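Local coordinates for protein Sqt1 (Chaetomium thermophilum, PDB 4ZOY) that probably acts as a dedicated WD40-repeat chaperone that captures a nascent ribosomal protein during its translation, in ribosome biogenesis, at residues 322-327 / 359-364. Numbering follows the deposited sequence.
Sequences ASLQIQ and RSFALR
The ring of F361, the one aromatic ring of the two segments, is approached obliquely by A322 and L324. The methyl of A322 lies 4.0 Å from F361 at CD1. The isobutyl fork of L324 sits closer to the root of the ring: its CD2 is 4.0 Å from CB of F361, and its CD1 also lies beside that same CB. The side chains of L324 and F361 cross at about a right angle. In F361, CG lies anti to the carbonyl carbon (chi1 -70°), and the ring beyond it meets A322 through CD1. I275 and L343, from strands of the two adjoining sheets, also touch its side chain. L324 CD2 further rests 3.6 Å from the carbonyl O of F361, a van der Waals contact with a polar atom. Farther along, I326 CD1 meets L363 CD2 at 4.0 Å, the two side chains crossing obliquely, and CG2 of the isoleucine is 4.1 Å from that methyl. F355 touches L324, I326 and L363 alike. The contact illustrates how neighbouring blades of a beta-propeller pack: the end of strand 320-324, at the edge of one four-stranded sheet, and the loop after it face the turn and the first residues of strand 362-367 of the next, and the touching parts run nearly parallel, 9° apart. A322 and L324 pair with I275 and I273 of their own sheet, but no hydrogen bond joins the two segments, so this piece of the interface, 242 Å² in all, rests on apolar packing and shape.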
ATOM      1  N   ALA A 322      -4.591   9.896  20.285  1.00 16.05           N
ATOM      2  CA  ALA A 322      -3.483  10.790  20.046  1.00 16.22           C
ATOM      3  C   ALA A 322      -3.682  11.529  18.743  1.00 16.19           C
ATOM      4  O   ALA A 322      -4.396  11.093  17.941  1.00 15.79           O
ATOM      5  CB  ALA A 322      -2.170  10.046  20.035  1.00 17.03           C
ATOM      6  N   SER A 323      -3.136  12.771  18.763  0.55 16.02           N
ATOM      7  CA  SER A 323      -3.144  13.588  17.560  0.55 16.87           C
ATOM      8  C   SER A 323      -1.724  14.072  17.338  0.55 17.66           C
ATOM      9  O   SER A 323      -1.048  14.451  18.287  0.55 18.52           O
ATOM     10  CB  SER A 323      -4.101  14.777  17.684  0.55 19.84           C
ATOM     11  OG  SER A 323      -5.450  14.347  17.753  0.55 17.18           O
ATOM     12  N   LEU A 324      -1.329  14.043  16.136  1.00 14.45           N
ATOM     13  CA  LEU A 324       0.009  14.429  15.749  1.00 15.53           C
ATOM     14  C   LEU A 324       0.193  15.358  14.583  1.00 13.62           C
ATOM     15  O   LEU A 324      -0.364  15.210  13.565  1.00 16.36           O
ATOM     16  CB  LEU A 324       0.891  13.194  15.470  1.00 16.14           C
ATOM     17  CG  LEU A 324       0.744  12.010  16.410  1.00 17.98           C
ATOM     18  CD1 LEU A 324       1.321  10.738  15.815  1.00 17.56           C
ATOM     19  CD2 LEU A 324       1.456  12.298  17.689  1.00 18.89           C
ATOM     20  N   GLN A 325       1.122  16.277  14.761  1.00 15.72           N
ATOM     21  CA  GLN A 325       1.451  17.207  13.717  1.00 15.51           C
ATOM     22  C   GLN A 325       2.763  17.924  13.807  1.00 18.33           C
ATOM     23  O   GLN A 325       2.881  19.134  14.298  1.00 22.52           O
ATOM     24  CB  GLN A 325       0.321  18.243  13.559  1.00 17.23           C
ATOM     25  CG  GLN A 325       0.380  19.132  12.329  1.00 20.55           C
ATOM     26  CD  GLN A 325      -0.696  20.200  12.281  1.00 26.89           C
ATOM     27  OE1 GLN A 325      -1.306  20.541  13.260  1.00 32.81           O
ATOM     28  NE2 GLN A 325      -0.935  20.707  11.119  1.00 26.92           N
ATOM     29  N   ILE A 326       3.695  17.056  13.402  1.00 17.25           N
ATOM     30  CA  ILE A 326       5.111  17.311  13.350  1.00 14.19           C
ATOM     31  C   ILE A 326       5.540  17.642  11.964  1.00 15.91           C
ATOM     32  O   ILE A 326       6.340  18.368  11.766  1.00 19.05           O
ATOM     33  CB  ILE A 326       5.891  16.021  13.755  1.00 16.12           C
ATOM     34  CG1 ILE A 326       5.602  15.600  15.180  1.00 19.30           C
ATOM     35  CG2 ILE A 326       7.391  16.155  13.551  1.00 17.96           C
ATOM     36  CD1 ILE A 326       5.942  16.628  16.236  1.00 19.69           C
ATOM     37  N   GLN A 327       5.002  17.013  10.988  1.00 15.55           N
ATOM     38  CA  GLN A 327       5.346  17.324   9.612  1.00 14.23           C
ATOM     39  C   GLN A 327       4.455  18.430   9.059  1.00 16.82           C
ATOM     40  O   GLN A 327       3.523  18.869   9.732  1.00 18.54           O
ATOM     41  CB  GLN A 327       5.257  16.045   8.777  1.00 15.85           C
ATOM     42  CG  GLN A 327       6.228  15.005   9.287  1.00 17.18           C
ATOM     43  CD  GLN A 327       5.795  13.590   8.978  1.00 14.31           C
ATOM     44  OE1 GLN A 327       4.867  13.075   9.590  1.00 15.53           O
ATOM     45  NE2 GLN A 327       6.481  12.948   8.033  1.00 15.39           N
ATOM     46  N   ARG A 359       4.318   5.004  23.998  1.00 15.70           N
ATOM     47  CA  ARG A 359       4.614   6.201  24.788  1.00 16.85           C
ATOM     48  C   ARG A 359       3.788   7.402  24.335  1.00 18.90           C
ATOM     49  O   ARG A 359       4.315   8.499  24.143  1.00 21.85           O
ATOM     50  CB  ARG A 359       6.106   6.522  24.712  1.00 14.81           C
ATOM     51  CG  ARG A 359       7.000   5.398  25.205  1.00 17.42           C
ATOM     52  CD  ARG A 359       8.470   5.725  24.993  1.00 27.32           C
ATOM     53  NE  ARG A 359       8.751   7.065  25.473  1.00 40.02           N
ATOM     54  CZ  ARG A 359       9.198   8.079  24.736  1.00 25.98           C
ATOM     55  NH1 ARG A 359       9.498   7.946  23.444  1.00 25.31           N
ATOM     56  NH2 ARG A 359       9.380   9.246  25.321  1.00 29.60           N
ATOM     57  N   SER A 360       2.486   7.183  24.181  1.00 18.70           N
ATOM     58  CA  SER A 360       1.557   8.225  23.741  1.00 16.16           C
ATOM     59  C   SER A 360       1.992   8.838  22.417  1.00 16.70           C
ATOM     60  O   SER A 360       1.753  10.018  22.158  1.00 17.52           O
ATOM     61  CB  SER A 360       1.410   9.311  24.817  1.00 16.11           C
ATOM     62  OG  SER A 360       0.297  10.146  24.530  1.00 17.87           O
ATOM     63  N   PHE A 361       2.613   8.014  21.577  1.00 14.97           N
ATOM     64  CA  PHE A 361       3.042   8.447  20.254  1.00 14.33           C
ATOM     65  C   PHE A 361       3.983   9.649  20.345  1.00 15.24           C
ATOM     66  O   PHE A 361       3.978  10.548  19.484  1.00 15.12           O
ATOM     67  CB  PHE A 361       1.825   8.712  19.369  1.00 14.68           C
ATOM     68  CG  PHE A 361       1.095   7.449  19.001  1.00 15.64           C
ATOM     69  CD1 PHE A 361       0.214   6.862  19.893  1.00 17.39           C
ATOM     70  CD2 PHE A 361       1.332   6.825  17.782  1.00 15.15           C
ATOM     71  CE1 PHE A 361      -0.434   5.668  19.574  1.00 16.05           C
ATOM     72  CE2 PHE A 361       0.695   5.641  17.455  1.00 16.89           C
ATOM     73  CZ  PHE A 361      -0.187   5.060  18.353  1.00 16.48           C
ATOM     74  N   ALA A 362       4.823   9.631  21.379  1.00 13.71           N
ATOM     75  CA  ALA A 362       5.919  10.592  21.475  1.00 14.04           C
ATOM     76  C   ALA A 362       6.793  10.504  20.236  1.00 15.14           C
ATOM     77  O   ALA A 362       6.935   9.440  19.630  1.00 16.58           O
ATOM     78  CB  ALA A 362       6.759  10.341  22.717  1.00 16.81           C
ATOM     79  N   LEU A 363       7.385  11.625  19.861  1.00 15.70           N
ATOM     80  CA  LEU A 363       8.254  11.652  18.695  1.00 15.14           C
ATOM     81  C   LEU A 363       9.586  10.984  18.984  1.00 16.16           C
ATOM     82  O   LEU A 363      10.292  11.349  19.935  1.00 20.07           O
ATOM     83  CB  LEU A 363       8.480  13.090  18.239  1.00 15.41           C
ATOM     84  CG  LEU A 363       9.373  13.308  17.017  1.00 15.62           C
ATOM     85  CD1 LEU A 363       8.742  12.656  15.800  1.00 16.04           C
ATOM     86  CD2 LEU A 363       9.502  14.803  16.800  1.00 17.51           C
ATOM     87  N   ARG A 364       9.911   9.970  18.189  1.00 15.33           N
ATOM     88  CA  ARG A 364      11.187   9.282  18.306  1.00 16.65           C
ATOM     89  C   ARG A 364      12.232   9.949  17.419  1.00 16.45           C
ATOM     90  O   ARG A 364      13.364  10.161  17.824  1.00 18.16           O
ATOM     91  CB  ARG A 364      11.035   7.809  17.921  1.00 17.00           C
ATOM     92  CG  ARG A 364      12.205   6.945  18.337  1.00 21.17           C
ATOM     93  CD  ARG A 364      12.064   5.528  17.784  1.00 20.41           C
ATOM     94  NE  ARG A 364      13.147   4.666  18.247  1.00 22.27           N
ATOM     95  CZ  ARG A 364      13.044   3.828  19.271  1.00 23.24           C
ATOM     96  NH1 ARG A 364      11.901   3.720  19.937  1.00 23.03           N
ATOM     97  NH2 ARG A 364      14.083   3.088  19.627  1.00 23.93           N
TER